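Local coordinates for protein response regulator aspartate phosphatase H (Bacillus subtilis, PDB 3Q15) that dephosphorylates the sporulation phosphotransferase Spo0F and also acts on the response regulator ComA, helping to separate competence and sporulation in time, at residues I221-S224 with L225-A229; A241-H244 with F245-A249; A248-V251 with S252-V256. All coordinates share one frame; numbering follows the deposited sequence.

Contact 1. Residues I221-S224 with L225-A229; sequences IAIS and LLNIA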
loop_
_atom_site.group_PDB
_atom_site.type_symbol
_atom_site.label_atom_id
_atom_site.label_comp_id
_atom_site.label_asym_id
_atom_site.label_seq_id
_atom_site.Cartn_x
_atom_site.Cartn_y
_atom_site.Cartn_z
ATOM N N ILE A 221 8.303 29.467 -4.829
ATOM C CA ILE A 221 7.886 30.441 -3.832
ATOM C C ILE A 221 6.400 30.732 -4.018
ATOM O O ILE A 221 5.630 30.740 -3.058
ATOM C CB ILE A 221 8.694 31.755 -3.933
ATOM C CG1 ILE A 221 10.150 31.520 -3.528
ATOM C CG2 ILE A 221 8.078 32.827 -3.049
ATOM C CD1 ILE A 221 11.020 32.759 -3.615
ATOM N N ALA A 222 6.007 30.957 -5.266
ATOM C CA ALA A 222 4.611 31.205 -5.598
ATOM C C ALA A 222 3.741 29.992 -5.281
ATOM O O ALA A 222 2.660 30.125 -4.707
ATOM C CB ALA A 222 4.483 31.578 -7.064
ATOM N N ILE A 223 4.216 28.809 -5.658
ATOM C CA ILE A 223 3.459 27.582 -5.427
ATOM C C ILE A 223 3.310 27.295 -3.940
ATOM O O ILE A 223 2.232 26.917 -3.480
ATOM C CB ILE A 223 4.106 26.367 -6.123
ATOM C CG1 ILE A 223 4.079 26.544 -7.642
ATOM C CG2 ILE A 223 3.381 25.090 -5.736
ATOM C CD1 ILE A 223 4.810 25.456 -8.403
ATOM N N SER A 224 4.395 27.478 -3.191
ATOM C CA SER A 224 4.371 27.279 -1.742
ATOM C C SER A 224 3.357 28.199 -1.077
ATOM O O SER A 224 2.603 27.778 -0.196
ATOM C CB SER A 224 5.757 27.522 -1.137
ATOM O OG SER A 224 6.708 26.603 -1.655
ATOM N N LEU A 225 3.354 29.460 -1.499
ATOM C CA LEU A 225 2.447 30.457 -0.945
ATOM C C LEU A 225 1.002 30.106 -1.280
ATOM O O LEU A 225 0.103 30.271 -0.456
ATOM C CB LEU A 225 2.797 31.846 -1.483
ATOM C CG LEU A 225 4.089 32.480 -0.962
ATOM C CD1 LEU A 225 4.462 33.705 -1.785
ATOM C CD2 LEU A 225 3.949 32.849 0.511
ATOM N N LEU A 226 0.790 29.618 -2.497
ATOM C CA LEU A 226 -0.527 29.164 -2.926
ATOM C C LEU A 226 -0.987 27.978 -2.086
ATOM O O LEU A 226 -2.130 27.929 -1.630
ATOM C CB LEU A 226 -0.493 28.774 -4.401
ATOM C CG LEU A 226 -1.757 28.128 -4.967
ATOM C CD1 LEU A 226 -2.958 29.040 -4.778
ATOM C CD2 LEU A 226 -1.554 27.805 -6.434
ATOM N N ASN A 227 -0.087 27.022 -1.884
ATOM C CA ASN A 227 -0.390 25.847 -1.081
ATOM C C ASN A 227 -0.721 26.207 0.361
ATOM O O ASN A 227 -1.640 25.644 0.955
ATOM C CB ASN A 227 0.762 24.839 -1.148
ATOM C CG ASN A 227 0.857 24.159 -2.503
ATOM O OD1 ASN A 227 -0.071 24.231 -3.303
ATOM N ND2 ASN A 227 1.974 23.489 -2.758
ATOM N N ILE A 228 0.027 27.155 0.917
ATOM C CA ILE A 228 -0.255 27.661 2.254
ATOM C C ILE A 228 -1.644 28.299 2.309
ATOM O O ILE A 228 -2.417 28.037 3.231
ATOM C CB ILE A 228 0.808 28.684 2.704
ATOM C CG1 ILE A 228 2.173 28.003 2.822
ATOM C CG2 ILE A 228 0.417 29.317 4.027
ATOM C CD1 ILE A 228 3.300 28.946 3.152
ATOM N N ALA A 229 -1.955 29.128 1.315
ATOM C CA ALA A 229 -3.258 29.786 1.237
ATOM C C ALA A 229 -4.412 28.780 1.165
ATOM O O ALA A 229 -5.408 28.914 1.877
ATOM C CB ALA A 229 -3.300 30.740 0.051
#

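Contact 2. Residues A241-H244 with F245-A249; sequences AVEH and FQKAA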
loop_
_atom_site.group_PDB
_atom_site.type_symbol
_atom_site.label_atom_id
_atom_site.label_comp_id
_atom_site.label_asym_id
_atom_site.label_seq_id
_atom_site.Cartn_x
_atom_site.Cartn_y
_atom_site.Cartn_z
ATOM N N ALA A 241 -5.731 32.921 4.665
ATOM C CA ALA A 241 -5.862 32.427 3.302
ATOM C C ALA A 241 -5.750 33.573 2.307
ATOM O O ALA A 241 -4.925 33.541 1.393
ATOM C CB ALA A 241 -7.181 31.704 3.127
ATOM N N VAL A 242 -6.581 34.593 2.489
ATOM C CA VAL A 242 -6.598 35.717 1.563
ATOM C C VAL A 242 -5.247 36.414 1.544
ATOM O O VAL A 242 -4.767 36.834 0.492
ATOM C CB VAL A 242 -7.694 36.734 1.922
ATOM C CG1 VAL A 242 -7.433 38.064 1.228
ATOM C CG2 VAL A 242 -9.062 36.184 1.552
ATOM N N GLU A 243 -4.636 36.523 2.718
ATOM C CA GLU A 243 -3.329 37.149 2.848
ATOM C C GLU A 243 -2.286 36.435 1.995
ATOM O O GLU A 243 -1.519 37.066 1.265
ATOM C CB GLU A 243 -2.896 37.152 4.311
ATOM C CG GLU A 243 -1.475 37.614 4.534
ATOM C CD GLU A 243 -1.120 37.677 6.002
ATOM O OE1 GLU A 243 -2.043 37.869 6.823
ATOM O OE2 GLU A 243 0.075 37.527 6.334
ATOM N N HIS A 244 -2.263 35.111 2.084
ATOM C CA HIS A 244 -1.292 34.340 1.326
ATOM C C HIS A 244 -1.642 34.269 -0.156
ATOM O O HIS A 244 -0.751 34.303 -1.001
ATOM C CB HIS A 244 -1.094 32.952 1.936
ATOM C CG HIS A 244 -0.362 32.974 3.241
ATOM N ND1 HIS A 244 -0.976 33.284 4.434
ATOM C CD2 HIS A 244 0.942 32.748 3.537
ATOM C CE1 HIS A 244 -0.087 33.234 5.411
ATOM N NE2 HIS A 244 1.085 32.914 4.890
ATOM N N PHE A 245 -2.932 34.187 -0.474
ATOM C CA PHE A 245 -3.350 34.225 -1.871
ATOM C C PHE A 245 -2.771 35.464 -2.546
ATOM O O PHE A 245 -2.205 35.384 -3.637
ATOM C CB PHE A 245 -4.878 34.207 -2.009
ATOM C CG PHE A 245 -5.482 32.830 -1.951
ATOM C CD1 PHE A 245 -5.074 31.838 -2.834
ATOM C CD2 PHE A 245 -6.467 32.530 -1.026
ATOM C CE1 PHE A 245 -5.631 30.568 -2.785
ATOM C CE2 PHE A 245 -7.029 31.265 -0.969
ATOM C CZ PHE A 245 -6.611 30.281 -1.850
ATOM N N GLN A 246 -2.898 36.607 -1.883
ATOM C CA GLN A 246 -2.410 37.863 -2.442
ATOM C C GLN A 246 -0.885 37.903 -2.533
ATOM O O GLN A 246 -0.329 38.516 -3.446
ATOM C CB GLN A 246 -2.965 39.052 -1.658
ATOM C CG GLN A 246 -4.484 39.142 -1.746
ATOM C CD GLN A 246 -5.064 40.321 -0.994
ATOM O OE1 GLN A 246 -4.406 40.918 -0.140
ATOM N NE2 GLN A 246 -6.308 40.666 -1.311
ATOM N N LYS A 247 -0.213 37.241 -1.599
ATOM C CA LYS A 247 1.235 37.096 -1.685
ATOM C C LYS A 247 1.614 36.264 -2.906
ATOM O O LYS A 247 2.529 36.619 -3.649
ATOM C CB LYS A 247 1.800 36.459 -0.413
ATOM C CG LYS A 247 1.800 37.377 0.795
ATOM C CD LYS A 247 2.455 36.714 1.993
ATOM C CE LYS A 247 2.590 37.685 3.153
ATOM N NZ LYS A 247 3.406 38.873 2.775
ATOM N N ALA A 248 0.907 35.157 -3.110
ATOM C CA ALA A 248 1.128 34.313 -4.279
ATOM C C ALA A 248 0.791 35.072 -5.557
ATOM O O ALA A 248 1.480 34.944 -6.566
ATOM C CB ALA A 248 0.301 33.042 -4.182
ATOM N N ALA A 249 -0.274 35.865 -5.506
ATOM C CA ALA A 249 -0.680 36.675 -6.647
ATOM C C ALA A 249 0.429 37.640 -7.057
ATOM O O ALA A 249 0.765 37.746 -8.237
ATOM C CB ALA A 249 -1.961 37.438 -6.333
#

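Contact 3. Residues A248-V251 with S252-V256; sequences AAKV and SREKV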
loop_
_atom_site.group_PDB
_atom_site.type_symbol
_atom_site.label_atom_id
_atom_site.label_comp_id
_atom_site.label_asym_id
_atom_site.label_seq_id
_atom_site.Cartn_x
_atom_site.Cartn_y
_atom_site.Cartn_z
ATOM N N ALA A 248 0.907 35.157 -3.110
ATOM C CA ALA A 248 1.128 34.313 -4.279
ATOM C C ALA A 248 0.791 35.072 -5.557
ATOM O O ALA A 248 1.480 34.944 -6.566
ATOM C CB ALA A 248 0.301 33.042 -4.182
ATOM N N ALA A 249 -0.274 35.865 -5.506
ATOM C CA ALA A 249 -0.680 36.675 -6.647
ATOM C C ALA A 249 0.429 37.640 -7.057
ATOM O O ALA A 249 0.765 37.746 -8.237
ATOM C CB ALA A 249 -1.961 37.438 -6.333
ATOM N N LYS A 250 0.993 38.341 -6.076
ATOM C CA LYS A 250 2.053 39.310 -6.337
ATOM C C LYS A 250 3.225 38.666 -7.064
ATOM O O LYS A 250 3.591 39.088 -8.159
ATOM C CB LYS A 250 2.538 39.951 -5.033
ATOM C CG LYS A 250 3.680 40.950 -5.212
ATOM C CD LYS A 250 4.126 41.533 -3.874
ATOM C CE LYS A 250 5.279 42.509 -4.048
ATOM N NZ LYS A 250 5.721 43.082 -2.747
ATOM N N VAL A 251 3.812 37.645 -6.450
ATOM C CA VAL A 251 4.954 36.961 -7.044
ATOM C C VAL A 251 4.595 36.379 -8.412
ATOM O O VAL A 251 5.443 36.288 -9.300
ATOM C CB VAL A 251 5.511 35.864 -6.109
ATOM C CG1 VAL A 251 4.411 34.904 -5.701
ATOM C CG2 VAL A 251 6.663 35.123 -6.771
ATOM N N SER A 252 3.329 36.003 -8.577
ATOM C CA SER A 252 2.837 35.485 -9.850
ATOM C C SER A 252 2.834 36.560 -10.937
ATOM O O SER A 252 3.503 36.417 -11.959
ATOM C CB SER A 252 1.429 34.904 -9.689
ATOM O OG SER A 252 1.452 33.694 -8.951
ATOM N N ARG A 253 2.078 37.632 -10.711
ATOM C CA ARG A 253 1.986 38.728 -11.674
ATOM C C ARG A 253 3.360 39.263 -12.077
ATOM O O ARG A 253 3.549 39.732 -13.200
ATOM C CB ARG A 253 1.144 39.878 -11.112
ATOM C CG ARG A 253 -0.297 39.520 -10.780
ATOM C CD ARG A 253 -1.131 40.777 -10.562
ATOM N NE ARG A 253 -2.532 40.477 -10.274
ATOM C CZ ARG A 253 -3.062 40.478 -9.055
ATOM N NH1 ARG A 253 -2.309 40.765 -8.003
ATOM N NH2 ARG A 253 -4.346 40.196 -8.887
ATOM N N GLU A 254 4.315 39.190 -11.156
ATOM C CA GLU A 254 5.620 39.809 -11.368
ATOM C C GLU A 254 6.661 38.872 -11.979
ATOM O O GLU A 254 7.549 39.325 -12.701
ATOM C CB GLU A 254 6.155 40.417 -10.064
ATOM C CG GLU A 254 5.308 41.562 -9.520
ATOM C CD GLU A 254 5.943 42.253 -8.322
ATOM O OE1 GLU A 254 7.121 41.962 -8.016
ATOM O OE2 GLU A 254 5.264 43.088 -7.686
ATOM N N LYS A 255 6.554 37.576 -11.699
ATOM C CA LYS A 255 7.579 36.634 -12.146
ATOM C C LYS A 255 7.063 35.296 -12.685
ATOM O O LYS A 255 7.748 34.644 -13.473
ATOM C CB LYS A 255 8.604 36.392 -11.034
ATOM C CG LYS A 255 9.413 37.626 -10.667
ATOM C CD LYS A 255 10.512 37.295 -9.677
ATOM C CE LYS A 255 11.364 38.514 -9.370
ATOM N NZ LYS A 255 12.506 38.176 -8.477
ATOM N N VAL A 256 5.872 34.880 -12.263
ATOM C CA VAL A 256 5.308 33.612 -12.735
ATOM C C VAL A 256 3.809 33.701 -13.023
ATOM O O VAL A 256 2.995 33.140 -12.289
ATOM C CB VAL A 256 5.582 32.459 -11.744
ATOM C CG1 VAL A 256 7.022 31.986 -11.868
ATOM C CG2 VAL A 256 5.281 32.896 -10.319
#

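Contact 1. Residues I221-S224 with L225-A229
L225 lies alongside I221, one helical turn back, both side chains pointing the same way. L225 CB is the first side-chain atom to meet the preceding turn, 3.4 Å from I221 O. The torsion that sets L225 CG beside its own backbone N (chi1 -71°) brings it closer still, within 3.1 Å of I221 O. At the tip, L225 CD1 stays near that carbonyl oxygen and also meets the methyl I221 CG2 at 3.9 Å, an apolar touch between two branched residues. The carbonyl that L225 brushes also accepts its own amide, L225 N to I221 O at 3.0 Å. Next along the helix, N227 N bonds to I223 O at 2.8 Å, and the N227 side chain lies beside that of I223, with N227 ND2 3.7 Å from the methyl I223 CG2. Cut back to an alanine, this position loses its amide, which would probably leave the CG2 methyl of I223 without that neighbour. S224 keeps its hydroxyl OG beside its own backbone N (chi1 -62°), where it hydrogen-bonds to F220 O just before the segment. S224 O in turn takes I228 N at 2.9 Å. L209 of helix 198-214 packs on S224, L225 and I228, while F186 of helix 178-194 meets I223, S224 and N227. The backbone bonds from one turn to the next and the serine bonded back to F220 O thus keep these polar groups within the helix, which lets mostly aliphatic side chains face the adjoining helices of this TPR-domain stack.

Contact 2. Residues A241-H244 with F245-A249
A241 O receives F245 N at 2.8 Å in a nearly straight bond (N-H...O 166°), and the phenyl ring of F245 lies close to the same carbonyl. F245 CD2 stands 3.0 Å from A241 O, met obliquely, while F245 CE2 reaches the methyl A241 CB at 4.1 Å. A chi1 of -83° keeps F245 CG beside its backbone N and so brings the ring to the small alanine one turn back. V242 and Q246 run side by side on another flank, the methyl V242 CG1 lying 3.8 Å from Q246 NE2. E243 and K247 also run side by side, but their charges do not meet: E243 OE2 is 5.1 Å from K247 NZ, so any attraction is probably modest in this exposed place. H244 O takes A248 N at 2.8 Å, whereas H244 ND1 bonds to M240 O, one turn back, which helps fix the rotation of the imidazole, and its ring meets that of Y232. H244 and F245 pack on helix 218-235, touching A229 together, while V242, F245 and A249 face helix 260-273; F245 thus serves both helices, and this turn of helix 238-255 sits between its two sequence neighbours.

Contact 3. Residues A248-V251 with S252-V256
A248 O is gripped twice by S252. The hydroxyl S252 OG bonds to A248 O at 2.7 Å and the amide S252 N at 2.9 Å, arriving from opposite faces of the carbonyl plane; OG can reach back because it lies beside its own backbone N (chi1 -71°). This bond satisfies a buried hydroxyl within its own helix. Among the remaining main-chain bonds, R253 N to A249 O is the straightest, at 174°. V251 O takes K255 N at 2.9 Å and, weakly, V256 N at 3.3 Å, a bond reaching five residues on. Among the charged side chains, the carboxylate oxygen E254 OE2 rests on the aliphatic chain of K250, 3.6 Å from K250 CG, while K250 NZ stays 5.0 Å from E254 OE2. R253 NH1 passes the methyl A249 CB at 3.7 Å, and R253 NH2 makes a salt bridge with E286. Apolar contact is slight, V251 CG2 standing 4.4 Å from V256 CG2; both valines also touch A222 of helix 218-235. A serine bonded back to a carbonyl one turn earlier is common in helices; the weak bond to V256 accompanies the passage from helix 238-255 towards helix 260-273, consistent with the end of the predicted fourth TPR.

Contact 1 lies on helix 218-235 and is the most buried of the three; contacts 2 and 3 share helix 238-255 and are partly buried. The two helices follow one another and pack together, so contact 1 touches both others: I228 CG2 lies 3.5 Å from H244 CD2 of contact 2, and the A222 end of contact 1 faces contact 3. The chemistry changes accordingly. Aliphatic flanks dominate in contact 1, F245 and the H244 imidazole pack on helix 218-235 in contact 2, and contact 3 combines exposed charged chains with a buried serine. A248 and A249, small buried residues, are shared by contacts 2 and 3.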